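Local coordinates for uncharacterized protein (Legionella longbeachae NSW150, PDB 4JZA) that probably hydrolyses the 3-phosphate of phosphatidylinositol 3-phosphate, acting as a bacterial phosphoinositide phosphatase on host-cell lipids, at residues 196-201 and 386-391; 384-387 and 393-396; 693-698 and 747-752; 758-763 and 779-784. One frame throughout, in Å; residues are numbered along the deposited sequence.

Interaction 1 (196-201 and 386-391); sequences LEEYQH and WPKAVQ
E198 reaches from the first turn of helix 198-206 to the start of helix 388-402, where its carboxylate takes the backbone N-H of K388 directly and that of A389 through a water. With CG anti to the backbone N (chi1 -171°) and the chain extended beyond it, the glutamate passes obliquely by the P387 ring, its CG 4.1 Å from P387 CB. OE1 accepts a hydrogen bond from K388 N at 3.2 Å, with an N-H...O angle of 152°; the nitrogen approaches from above the carboxylate plane, 64° out of it. The water also binds this oxygen: it donates to E198 OE1 at 2.6 Å and accepts from A389 N at 3.1 Å. Since P387 holds the N-cap position and has no polar side chain, these acceptors come from another helix and from solvent, and the helix start should favour the negative charge. The K388 chain crosses that of E198 at about a right angle, and its CB lies 3.7 Å from E198 OE1. One turn after E198, H201 packs against the same proline: H201 CD2 lies 3.9 Å from P387 CG, the two side chains again roughly perpendicular. The contact thus joins the insertion domain to the helix that follows strand 365-374. Q308 of helix 308-311 touches both H201 and P387, while E198 also leans on I269 of helix 261-270.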
loop_
_atom_site.group_PDB
_atom_site.type_symbol
_atom_site.label_atom_id
_atom_site.label_comp_id
_atom_site.label_asym_id
_atom_site.label_seq_id
_atom_site.Cartn_x
_atom_site.Cartn_y
_atom_site.Cartn_z
ATOM N N LEU A 196 -18.795 -1.512 -16.854
ATOM C CA LEU A 196 -20.074 -2.171 -16.642
ATOM C C LEU A 196 -20.699 -1.912 -15.298
ATOM O O LEU A 196 -19.997 -1.694 -14.319
ATOM C CB LEU A 196 -19.920 -3.691 -16.811
ATOM C CG LEU A 196 -19.397 -4.199 -18.165
ATOM C CD1 LEU A 196 -19.410 -5.717 -18.194
ATOM C CD2 LEU A 196 -20.257 -3.668 -19.293
ATOM N N GLU A 197 -22.028 -1.991 -15.256
ATOM C CA GLU A 197 -22.758 -2.060 -13.998
ATOM C C GLU A 197 -22.635 -3.433 -13.327
ATOM O O GLU A 197 -22.347 -4.432 -13.976
ATOM C CB GLU A 197 -24.225 -1.756 -14.240
ATOM C CG GLU A 197 -24.527 -0.306 -14.593
ATOM C CD GLU A 197 -26.023 -0.028 -14.658
ATOM O OE1 GLU A 197 -26.759 -0.350 -13.683
ATOM O OE2 GLU A 197 -26.476 0.496 -15.698
ATOM N N GLU A 198 -22.898 -3.502 -12.032
ATOM C CA GLU A 198 -22.583 -4.716 -11.288
ATOM C C GLU A 198 -23.220 -5.933 -11.934
ATOM O O GLU A 198 -22.557 -6.948 -12.059
ATOM C CB GLU A 198 -22.944 -4.621 -9.775
ATOM C CG GLU A 198 -22.434 -5.806 -8.922
ATOM C CD GLU A 198 -22.785 -5.746 -7.405
ATOM O OE1 GLU A 198 -22.755 -6.821 -6.717
ATOM O OE2 GLU A 198 -23.088 -4.644 -6.887
ATOM N N TYR A 199 -24.490 -5.870 -12.331
ATOM C CA TYR A 199 -25.165 -7.102 -12.841
ATOM C C TYR A 199 -24.556 -7.561 -14.168
ATOM O O TYR A 199 -24.498 -8.752 -14.486
ATOM C CB TYR A 199 -26.704 -6.944 -12.942
ATOM C CG TYR A 199 -27.142 -6.067 -14.068
ATOM C CD1 TYR A 199 -27.023 -4.707 -13.967
ATOM C CD2 TYR A 199 -27.664 -6.601 -15.264
ATOM C CE1 TYR A 199 -27.406 -3.866 -15.006
ATOM C CE2 TYR A 199 -28.064 -5.764 -16.302
ATOM C CZ TYR A 199 -27.935 -4.378 -16.158
ATOM O OH TYR A 199 -28.281 -3.443 -17.120
ATOM N N GLN A 200 -24.076 -6.607 -14.935
ATOM C CA GLN A 200 -23.535 -6.933 -16.236
ATOM C C GLN A 200 -22.165 -7.538 -16.037
ATOM O O GLN A 200 -21.804 -8.479 -16.725
ATOM C CB GLN A 200 -23.464 -5.690 -17.133
ATOM C CG GLN A 200 -24.814 -5.038 -17.451
ATOM C CD GLN A 200 -24.654 -3.750 -18.258
ATOM O OE1 GLN A 200 -24.429 -3.785 -19.444
ATOM N NE2 GLN A 200 -24.741 -2.631 -17.608
ATOM N N HIS A 201 -21.409 -6.991 -15.086
ATOM C CA HIS A 201 -20.110 -7.554 -14.682
ATOM C C HIS A 201 -20.289 -9.007 -14.253
ATOM O O HIS A 201 -19.462 -9.863 -14.623
ATOM C CB HIS A 201 -19.489 -6.750 -13.523
ATOM C CG HIS A 201 -17.988 -6.839 -13.429
ATOM N ND1 HIS A 201 -17.142 -6.184 -14.298
ATOM C CD2 HIS A 201 -17.182 -7.471 -12.546
ATOM C CE1 HIS A 201 -15.884 -6.402 -13.955
ATOM N NE2 HIS A 201 -15.882 -7.195 -12.904
ATOM N N TRP A 386 -15.924 -2.539 -5.097
ATOM C CA TRP A 386 -15.954 -3.652 -6.010
ATOM C C TRP A 386 -17.275 -4.371 -5.887
ATOM O O TRP A 386 -18.001 -4.131 -4.960
ATOM C CB TRP A 386 -14.844 -4.614 -5.659
ATOM C CG TRP A 386 -13.513 -4.142 -5.984
ATOM C CD1 TRP A 386 -13.171 -3.123 -6.843
ATOM C CD2 TRP A 386 -12.288 -4.720 -5.535
ATOM N NE1 TRP A 386 -11.784 -3.019 -6.935
ATOM C CE2 TRP A 386 -11.227 -3.994 -6.150
ATOM C CE3 TRP A 386 -11.984 -5.772 -4.662
ATOM C CZ2 TRP A 386 -9.897 -4.300 -5.929
ATOM C CZ3 TRP A 386 -10.680 -6.072 -4.424
ATOM C CH2 TRP A 386 -9.635 -5.337 -5.065
ATOM N N PRO A 387 -17.595 -5.273 -6.821
ATOM C CA PRO A 387 -18.835 -6.068 -6.676
ATOM C C PRO A 387 -18.920 -6.815 -5.368
ATOM O O PRO A 387 -17.917 -7.255 -4.860
ATOM C CB PRO A 387 -18.725 -7.095 -7.819
ATOM C CG PRO A 387 -17.947 -6.365 -8.857
ATOM C CD PRO A 387 -16.974 -5.473 -8.137
ATOM N N LYS A 388 -20.126 -7.013 -4.859
ATOM C CA LYS A 388 -20.293 -7.784 -3.635
ATOM C C LYS A 388 -19.611 -9.147 -3.726
ATOM O O LYS A 388 -19.134 -9.663 -2.734
ATOM C CB LYS A 388 -21.773 -7.960 -3.291
ATOM C CG LYS A 388 -22.421 -6.713 -2.721
ATOM C CD LYS A 388 -23.634 -7.055 -1.860
ATOM C CE LYS A 388 -24.093 -5.843 -1.045
ATOM N NZ LYS A 388 -24.090 -4.567 -1.833
ATOM N N ALA A 389 -19.566 -9.727 -4.909
ATOM C CA ALA A 389 -19.051 -11.080 -5.037
ATOM C C ALA A 389 -17.550 -11.166 -4.831
ATOM O O ALA A 389 -17.084 -12.121 -4.247
ATOM C CB ALA A 389 -19.426 -11.686 -6.388
ATOM N N VAL A 390 -16.805 -10.174 -5.308
ATOM C CA VAL A 390 -15.359 -10.147 -5.101
ATOM C C VAL A 390 -15.084 -9.837 -3.628
ATOM O O VAL A 390 -14.124 -10.314 -3.028
ATOM C CB VAL A 390 -14.664 -9.075 -5.966
ATOM C CG1 VAL A 390 -13.195 -8.970 -5.601
ATOM C CG2 VAL A 390 -14.774 -9.377 -7.422
ATOM N N GLN A 391 -15.953 -9.030 -3.044
ATOM C CA GLN A 391 -15.739 -8.545 -1.711
ATOM C C GLN A 391 -15.826 -9.712 -0.772
ATOM O O GLN A 391 -15.076 -9.801 0.206
ATOM C CB GLN A 391 -16.782 -7.483 -1.390
ATOM C CG GLN A 391 -16.148 -6.215 -0.902
ATOM C CD GLN A 391 -17.040 -5.017 -0.975
ATOM O OE1 GLN A 391 -17.525 -4.677 -2.042
ATOM N NE2 GLN A 391 -17.230 -4.336 0.161
HETATM O O HOH W 1 -21.565 -9.068 -7.151
#

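Interaction 2 (384-387 and 393-396); sequences LNWP and RHSD
W386 and H394 form a local aromatic contact between a loop and the helix it leads into, within the alpha/beta fold of this phosphatase. The loop follows strand 365-374 of the mixed central sheet; P387 then takes the N-cap position of helix 388-402, and H394 comes two turns into that helix. The backbones stay well apart, with W386 CA 11.0 Å from H394 CA, so the rings bridge the distance. W386 has its CG beside the backbone N (chi1 -72°), which turns the indole toward helix 388-402, and the two side chains cross at about a right angle. The six-membered ring of W386 and the imidazole have centroids 5.6 Å apart and planes inclined at 48°, an oblique pairing that is neither a stack nor a T-shape. Around it, V312 touches W386, and P346 and T380 pack on H394. The same helix turn is tied outward through salt bridges from R393 to E177 and from D396 to R454 of helix 441-454. The closest approach is at the rim of the indole: H394 NE2 lies near the indole plane, 3.6 Å from W386 CZ3, with H394 CE1 4.0 Å from that same carbon.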
loop_
_atom_site.group_PDB
_atom_site.type_symbol
_atom_site.label_atom_id
_atom_site.label_comp_id
_atom_site.label_asym_id
_atom_site.label_seq_id
_atom_site.Cartn_x
_atom_site.Cartn_y
_atom_site.Cartn_z
ATOM N N LEU A 384 -14.057 -1.836 -1.314
ATOM C CA LEU A 384 -15.392 -1.420 -0.894
ATOM C C LEU A 384 -16.251 -0.899 -2.050
ATOM O O LEU A 384 -17.472 -0.740 -1.899
ATOM C CB LEU A 384 -15.312 -0.365 0.203
ATOM C CG LEU A 384 -14.583 -0.801 1.477
ATOM C CD1 LEU A 384 -14.529 0.387 2.401
ATOM C CD2 LEU A 384 -15.291 -1.971 2.136
ATOM N N ASN A 385 -15.629 -0.638 -3.190
ATOM C CA ASN A 385 -16.373 -0.281 -4.375
ATOM C C ASN A 385 -16.422 -1.361 -5.426
ATOM O O ASN A 385 -16.937 -1.146 -6.495
ATOM C CB ASN A 385 -15.806 0.991 -4.967
ATOM C CG ASN A 385 -16.065 2.193 -4.071
ATOM O OD1 ASN A 385 -17.186 2.401 -3.550
ATOM N ND2 ASN A 385 -15.048 2.985 -3.886
ATOM N N TRP A 386 -15.924 -2.539 -5.097
ATOM C CA TRP A 386 -15.954 -3.652 -6.010
ATOM C C TRP A 386 -17.275 -4.371 -5.887
ATOM O O TRP A 386 -18.001 -4.131 -4.960
ATOM C CB TRP A 386 -14.844 -4.614 -5.659
ATOM C CG TRP A 386 -13.513 -4.142 -5.984
ATOM C CD1 TRP A 386 -13.171 -3.123 -6.843
ATOM C CD2 TRP A 386 -12.288 -4.720 -5.535
ATOM N NE1 TRP A 386 -11.784 -3.019 -6.935
ATOM C CE2 TRP A 386 -11.227 -3.994 -6.150
ATOM C CE3 TRP A 386 -11.984 -5.772 -4.662
ATOM C CZ2 TRP A 386 -9.897 -4.300 -5.929
ATOM C CZ3 TRP A 386 -10.680 -6.072 -4.424
ATOM C CH2 TRP A 386 -9.635 -5.337 -5.065
ATOM N N PRO A 387 -17.595 -5.273 -6.821
ATOM C CA PRO A 387 -18.835 -6.068 -6.676
ATOM C C PRO A 387 -18.920 -6.815 -5.368
ATOM O O PRO A 387 -17.917 -7.255 -4.860
ATOM C CB PRO A 387 -18.725 -7.095 -7.819
ATOM C CG PRO A 387 -17.947 -6.365 -8.857
ATOM C CD PRO A 387 -16.974 -5.473 -8.137
ATOM N N ARG A 393 -15.361 -12.995 -1.834
ATOM C CA ARG A 393 -14.337 -13.986 -2.109
ATOM C C ARG A 393 -13.159 -13.655 -1.195
ATOM O O ARG A 393 -12.572 -14.560 -0.639
ATOM C CB ARG A 393 -13.933 -13.982 -3.586
ATOM C CG ARG A 393 -12.618 -14.653 -3.922
ATOM C CD ARG A 393 -12.664 -16.122 -3.663
ATOM N NE ARG A 393 -11.316 -16.666 -3.777
ATOM C CZ ARG A 393 -10.713 -16.944 -4.917
ATOM N NH1 ARG A 393 -11.344 -16.759 -6.069
ATOM N NH2 ARG A 393 -9.491 -17.455 -4.910
ATOM N N HIS A 394 -12.835 -12.361 -1.037
ATOM C CA HIS A 394 -11.824 -11.907 -0.069
ATOM C C HIS A 394 -12.126 -12.300 1.392
ATOM O O HIS A 394 -11.288 -12.923 2.069
ATOM C CB HIS A 394 -11.627 -10.389 -0.173
ATOM C CG HIS A 394 -10.848 -9.970 -1.368
ATOM N ND1 HIS A 394 -9.551 -9.522 -1.281
ATOM C CD2 HIS A 394 -11.162 -9.956 -2.684
ATOM C CE1 HIS A 394 -9.109 -9.224 -2.492
ATOM N NE2 HIS A 394 -10.063 -9.486 -3.363
ATOM N N SER A 395 -13.301 -11.929 1.891
ATOM C CA SER A 395 -13.608 -12.236 3.269
ATOM C C SER A 395 -13.716 -13.735 3.501
ATOM O O SER A 395 -13.145 -14.270 4.453
ATOM C CB SER A 395 -14.842 -11.473 3.739
ATOM O OG SER A 395 -15.998 -11.880 3.047
ATOM N N ASP A 396 -14.374 -14.452 2.604
ATOM C CA ASP A 396 -14.512 -15.915 2.787
ATOM C C ASP A 396 -13.152 -16.585 2.765
ATOM O O ASP A 396 -12.792 -17.355 3.662
ATOM C CB ASP A 396 -15.346 -16.594 1.665
ATOM C CG ASP A 396 -16.854 -16.251 1.680
ATOM O OD1 ASP A 396 -17.456 -15.963 2.745
ATOM O OD2 ASP A 396 -17.433 -16.305 0.569
#

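Interaction 3 (693-698 and 747-752)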
loop_
_atom_site.group_PDB
_atom_site.type_symbol
_atom_site.label_atom_id
_atom_site.label_comp_id
_atom_site.label_asym_id
_atom_site.label_seq_id
_atom_site.Cartn_x
_atom_site.Cartn_y
_atom_site.Cartn_z
ATOM N N LYS A 693 29.522 20.259 -27.433
ATOM C CA LYS A 693 29.395 20.505 -28.870
ATOM C C LYS A 693 28.288 21.489 -29.125
ATOM O O LYS A 693 28.453 22.419 -29.899
ATOM C CB LYS A 693 29.103 19.209 -29.658
ATOM C CG LYS A 693 30.149 18.108 -29.534
ATOM C CD LYS A 693 29.767 16.870 -30.327
ATOM C CE LYS A 693 30.673 15.716 -29.974
ATOM N NZ LYS A 693 30.864 14.908 -31.200
ATOM N N LEU A 694 27.158 21.257 -28.479
ATOM C CA LEU A 694 25.981 22.123 -28.615
ATOM C C LEU A 694 26.293 23.510 -28.105
ATOM O O LEU A 694 25.984 24.509 -28.782
ATOM C CB LEU A 694 24.789 21.565 -27.840
ATOM C CG LEU A 694 24.104 20.343 -28.440
ATOM C CD1 LEU A 694 23.062 19.832 -27.459
ATOM C CD2 LEU A 694 23.448 20.702 -29.743
ATOM N N TYR A 695 26.953 23.564 -26.943
ATOM C CA TYR A 695 27.382 24.836 -26.364
ATOM C C TYR A 695 28.340 25.580 -27.299
ATOM O O TYR A 695 28.062 26.695 -27.694
ATOM C CB TYR A 695 28.013 24.625 -24.981
ATOM C CG TYR A 695 28.228 25.897 -24.210
ATOM C CD1 TYR A 695 27.237 26.389 -23.369
ATOM C CD2 TYR A 695 29.417 26.606 -24.318
ATOM C CE1 TYR A 695 27.416 27.552 -22.653
ATOM C CE2 TYR A 695 29.600 27.789 -23.626
ATOM C CZ TYR A 695 28.593 28.261 -22.806
ATOM O OH TYR A 695 28.770 29.431 -22.131
ATOM N N ASP A 696 29.447 24.980 -27.683
ATOM C CA ASP A 696 30.380 25.710 -28.564
ATOM C C ASP A 696 29.706 26.259 -29.847
ATOM O O ASP A 696 29.822 27.447 -30.169
ATOM C CB ASP A 696 31.624 24.836 -28.910
ATOM C CG ASP A 696 32.426 24.450 -27.661
ATOM O OD1 ASP A 696 32.417 25.212 -26.649
ATOM O OD2 ASP A 696 33.032 23.360 -27.676
ATOM N N ALA A 697 29.029 25.388 -30.589
ATOM C CA ALA A 697 28.290 25.812 -31.790
ATOM C C ALA A 697 27.325 26.956 -31.499
ATOM O O ALA A 697 27.316 27.935 -32.190
ATOM C CB ALA A 697 27.537 24.634 -32.420
ATOM N N LEU A 698 26.550 26.849 -30.447
ATOM C CA LEU A 698 25.663 27.941 -30.064
ATOM C C LEU A 698 26.361 29.239 -29.656
ATOM O O LEU A 698 25.871 30.342 -29.986
ATOM C CB LEU A 698 24.730 27.488 -28.974
ATOM C CG LEU A 698 23.550 28.391 -28.673
ATOM C CD1 LEU A 698 22.699 28.754 -29.881
ATOM C CD2 LEU A 698 22.711 27.699 -27.592
ATOM N N LYS A 747 31.961 19.932 -17.168
ATOM C CA LYS A 747 30.763 19.610 -16.385
ATOM C C LYS A 747 29.806 20.802 -16.449
ATOM O O LYS A 747 28.584 20.634 -16.601
ATOM C CB LYS A 747 31.099 19.329 -14.890
ATOM C CG LYS A 747 30.955 17.878 -14.403
ATOM C CD LYS A 747 32.284 17.136 -14.315
ATOM C CE LYS A 747 33.188 17.428 -15.515
ATOM N NZ LYS A 747 34.339 16.497 -15.615
ATOM N N ASP A 748 30.382 22.003 -16.317
ATOM C CA ASP A 748 29.604 23.251 -16.294
ATOM C C ASP A 748 28.619 23.343 -17.478
ATOM O O ASP A 748 27.476 23.744 -17.308
ATOM C CB ASP A 748 30.544 24.471 -16.267
ATOM C CG ASP A 748 30.038 25.592 -15.355
ATOM O OD1 ASP A 748 28.808 25.845 -15.291
ATOM O OD2 ASP A 748 30.895 26.218 -14.688
ATOM N N ASN A 749 29.068 22.914 -18.654
ATOM C CA ASN A 749 28.265 22.929 -19.869
ATOM C C ASN A 749 26.957 22.192 -19.761
ATOM O O ASN A 749 26.018 22.550 -20.454
ATOM C CB ASN A 749 29.069 22.361 -21.033
ATOM C CG ASN A 749 30.135 23.332 -21.550
ATOM O OD1 ASN A 749 30.180 24.508 -21.149
ATOM N ND2 ASN A 749 30.985 22.850 -22.469
ATOM N N ILE A 750 26.894 21.161 -18.921
ATOM C CA ILE A 750 25.657 20.404 -18.741
ATOM C C ILE A 750 24.600 21.288 -18.067
ATOM O O ILE A 750 23.455 21.266 -18.479
ATOM C CB ILE A 750 25.875 19.118 -17.929
ATOM C CG1 ILE A 750 26.853 18.190 -18.654
ATOM C CG2 ILE A 750 24.583 18.360 -17.713
ATOM C CD1 ILE A 750 27.038 16.817 -17.984
ATOM N N ILE A 751 24.987 22.063 -17.049
ATOM C CA ILE A 751 24.044 22.946 -16.351
ATOM C C ILE A 751 23.626 24.083 -17.285
ATOM O O ILE A 751 22.469 24.480 -17.340
ATOM C CB ILE A 751 24.563 23.591 -15.003
ATOM C CG1 ILE A 751 25.876 22.990 -14.447
ATOM C CG2 ILE A 751 23.473 23.532 -13.930
ATOM C CD1 ILE A 751 25.745 22.032 -13.273
ATOM N N ARG A 752 24.579 24.629 -18.016
ATOM C CA ARG A 752 24.274 25.682 -18.996
ATOM C C ARG A 752 23.215 25.183 -20.000
ATOM O O ARG A 752 22.259 25.905 -20.280
ATOM C CB ARG A 752 25.529 26.140 -19.732
ATOM C CG ARG A 752 26.623 26.771 -18.874
ATOM C CD ARG A 752 26.189 28.122 -18.338
ATOM N NE ARG A 752 27.162 28.715 -17.409
ATOM C CZ ARG A 752 28.114 29.587 -17.742
ATOM N NH1 ARG A 752 28.262 29.984 -19.007
ATOM N NH2 ARG A 752 28.943 30.055 -16.808
#
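The phenol ring of Y695 carries the amide oxygen of N749 over one face. N749 OD1 stands 3.8 Å above the ring plane, over its centre, at equal distances of 3.9 Å from Y695 CG and CD2. The amide plane is nearly parallel to the ring, only 19° from it, with the rest of the group running out beyond the rim. R752, one turn further along helix 748-761, meets the CD1 and CE1 side of the ring obliquely: its CB comes within 3.8 Å of Y695 CE1. The arginine chain then bends at chi2 and brings its end towards the hydroxyl. Y695 OH lies near the guanidinium plane, at its edge, 3.2 Å from R752 NH1, while ring and guanidinium planes are 60° apart. Y695 holds its CG anti to the backbone N (chi1 -168°), which sends the ring across to the other helix.

Outside partners fix the polar groups. N749 OD1 is hydrogen-bonded to S744 OG and N749 ND2 to T692 OG1, which together determine how the amide is turned at the ring; R752 NH1 bonds to S742 O. Within helix 748-761, D748 OD1 is a long 3.9 Å from R752 NE, well out of the guanidinium plane, an attraction of charges alone. The contact packs the long helix 676-702 against helix 748-761 in the C-terminal domain. Other sides of 676-702 meet different helices: L694 and A697 touch 794-817, and L698 reaches V777 and L781 of 772-782.

Interaction 4 (758-763 and 779-784)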
loop_
_atom_site.group_PDB
_atom_site.type_symbol
_atom_site.label_atom_id
_atom_site.label_comp_id
_atom_site.label_asym_id
_atom_site.label_seq_id
_atom_site.Cartn_x
_atom_site.Cartn_y
_atom_site.Cartn_z
ATOM N N GLN A 758 15.552 25.197 -20.379
ATOM C CA GLN A 758 14.485 25.874 -19.632
ATOM C C GLN A 758 13.933 27.117 -20.404
ATOM O O GLN A 758 12.710 27.292 -20.562
ATOM C CB GLN A 758 14.978 26.347 -18.260
ATOM C CG GLN A 758 14.660 25.405 -17.108
ATOM C CD GLN A 758 15.640 25.519 -15.931
ATOM O OE1 GLN A 758 16.467 26.427 -15.841
ATOM N NE2 GLN A 758 15.538 24.591 -15.029
ATOM N N VAL A 759 14.837 27.989 -20.860
ATOM C CA VAL A 759 14.425 29.108 -21.660
ATOM C C VAL A 759 13.621 28.696 -22.904
ATOM O O VAL A 759 12.499 29.155 -23.099
ATOM C CB VAL A 759 15.626 29.890 -22.141
ATOM C CG1 VAL A 759 15.161 30.979 -23.097
ATOM C CG2 VAL A 759 16.343 30.506 -20.939
ATOM N N VAL A 760 14.200 27.828 -23.721
ATOM C CA VAL A 760 13.548 27.334 -24.917
ATOM C C VAL A 760 12.186 26.694 -24.650
ATOM O O VAL A 760 11.254 26.863 -25.411
ATOM C CB VAL A 760 14.445 26.284 -25.647
ATOM C CG1 VAL A 760 13.659 25.513 -26.721
ATOM C CG2 VAL A 760 15.666 26.955 -26.289
ATOM N N SER A 761 12.086 25.919 -23.580
ATOM C CA SER A 761 10.849 25.201 -23.310
ATOM C C SER A 761 9.682 26.162 -23.048
ATOM O O SER A 761 8.541 25.754 -23.189
ATOM C CB SER A 761 11.020 24.366 -22.070
ATOM O OG SER A 761 11.144 25.204 -20.903
ATOM N N GLU A 762 9.983 27.410 -22.623
ATOM C CA GLU A 762 8.979 28.478 -22.417
ATOM C C GLU A 762 8.577 29.217 -23.716
ATOM O O GLU A 762 7.582 29.952 -23.711
ATOM C CB GLU A 762 9.513 29.544 -21.465
ATOM C CG GLU A 762 9.797 29.075 -20.042
ATOM C CD GLU A 762 10.677 30.064 -19.259
ATOM O OE1 GLU A 762 11.303 31.011 -19.859
ATOM O OE2 GLU A 762 10.731 29.864 -18.019
ATOM N N ARG A 763 9.352 29.056 -24.797
ATOM C CA ARG A 763 9.112 29.828 -25.986
ATOM C C ARG A 763 7.860 29.309 -26.691
ATOM O O ARG A 763 7.468 28.173 -26.512
ATOM C CB ARG A 763 10.275 29.750 -26.965
ATOM C CG ARG A 763 11.624 30.174 -26.448
ATOM C CD ARG A 763 11.602 31.582 -25.919
ATOM N NE ARG A 763 11.667 31.562 -24.483
ATOM C CZ ARG A 763 11.628 32.633 -23.705
ATOM N NH1 ARG A 763 11.478 33.839 -24.224
ATOM N NH2 ARG A 763 11.758 32.470 -22.395
ATOM N N GLY A 779 14.044 25.757 -32.359
ATOM C CA GLY A 779 13.543 24.490 -32.918
ATOM C C GLY A 779 14.396 23.272 -32.623
ATOM O O GLY A 779 13.917 22.223 -32.273
ATOM N N ARG A 780 15.691 23.399 -32.789
ATOM C CA ARG A 780 16.574 22.250 -32.559
ATOM C C ARG A 780 16.694 21.903 -31.101
ATOM O O ARG A 780 16.616 20.716 -30.746
ATOM C CB ARG A 780 17.983 22.518 -33.086
ATOM C CG ARG A 780 18.033 22.672 -34.580
ATOM C CD ARG A 780 17.805 21.364 -35.265
ATOM N NE ARG A 780 17.783 21.559 -36.697
ATOM C CZ ARG A 780 17.681 20.587 -37.596
ATOM N NH1 ARG A 780 17.591 19.354 -37.228
ATOM N NH2 ARG A 780 17.735 20.850 -38.877
ATOM N N LEU A 781 16.946 22.924 -30.271
ATOM C CA LEU A 781 17.003 22.722 -28.849
ATOM C C LEU A 781 15.689 22.128 -28.381
ATOM O O LEU A 781 15.680 21.208 -27.577
ATOM C CB LEU A 781 17.304 24.012 -28.128
ATOM C CG LEU A 781 18.807 24.299 -28.180
ATOM C CD1 LEU A 781 19.130 25.720 -27.760
ATOM C CD2 LEU A 781 19.577 23.347 -27.298
ATOM N N ARG A 782 14.562 22.609 -28.879
ATOM C CA ARG A 782 13.318 22.056 -28.387
ATOM C C ARG A 782 13.183 20.612 -28.828
ATOM O O ARG A 782 12.556 19.780 -28.154
ATOM C CB ARG A 782 12.136 22.912 -28.804
ATOM C CG ARG A 782 10.740 22.425 -28.417
ATOM C CD ARG A 782 9.662 23.219 -29.209
ATOM N NE ARG A 782 9.313 24.379 -28.413
ATOM C CZ ARG A 782 9.403 25.659 -28.760
ATOM N NH1 ARG A 782 9.730 26.105 -30.000
ATOM N NH2 ARG A 782 9.088 26.524 -27.835
ATOM N N SER A 783 13.819 20.261 -29.924
ATOM C CA SER A 783 13.744 18.860 -30.396
ATOM C C SER A 783 14.335 17.844 -29.400
ATOM O O SER A 783 14.017 16.674 -29.490
ATOM C CB SER A 783 14.343 18.688 -31.796
ATOM O OG SER A 783 15.717 18.312 -31.785
ATOM N N PHE A 784 15.161 18.290 -28.459
ATOM C CA PHE A 784 15.688 17.418 -27.387
ATOM C C PHE A 784 14.735 17.175 -26.216
ATOM O O PHE A 784 14.996 16.299 -25.406
ATOM C CB PHE A 784 16.966 17.992 -26.772
ATOM C CG PHE A 784 18.114 18.050 -27.700
ATOM C CD1 PHE A 784 18.774 16.908 -28.068
ATOM C CD2 PHE A 784 18.556 19.245 -28.163
ATOM C CE1 PHE A 784 19.866 16.958 -28.911
ATOM C CE2 PHE A 784 19.641 19.315 -29.016
ATOM C CZ PHE A 784 20.300 18.165 -29.387
#
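V760 and L781 supply the apolar part of this helix-to-helix contact, their side chains crossing at about a right angle with V760 CG2 3.8 Å from L781 CB. The other valine methyl, CG1, anti to the backbone N (chi1 167°), rests on the aliphatic base of R782, 3.7 Å from its CB. Among polar groups, the R782 chain extends and then bends at chi3 (-90°), carrying its guanidinium towards the carbonyls of V760 and R763. R763 O lies near the guanidinium plane, but the angles are too poor for a hydrogen bond; the firm partner of R782 is E765, through a salt bridge. Bonds within 758-763 and 779-784 hold the last turns. R763 NE donates to V759 O at 2.9 Å, and E762 N reaches that oxygen from the opposite face of the carbonyl plane at 3.1 Å. R763 NH2 also forms a salt bridge with E762 OE1 at 3.0 Å. On the other segment, S783 OG donates to R780 O along a lone pair. The contact joins the C-terminal part of 748-761 to that of 772-782, with V759 packed on helix 731-740, L781 on W805 of helix 794-817 and F784 on helix 676-702.

Interaction 2 begins on the stretch where interaction 1 ends; both close before interactions 3 and then 4. Interactions 1 and 2 have centres 9 Å apart and share W386, P387 and helix 388-402, so the helix that binds the insertion domain at its start is also packed against its own leading loop. Interactions 3 and 4, with centres 14 Å apart, both use helix 748-761 in the C-terminal domain; L694 touches F784 and L698 touches L781, making one helical core. The two pairs are remote: centres of interactions 2 and 3 are 57 Å apart, on opposite sides of the chain's centre. The C-terminal helical bundle thus packs internally, well separated from the junction with the insertion domain.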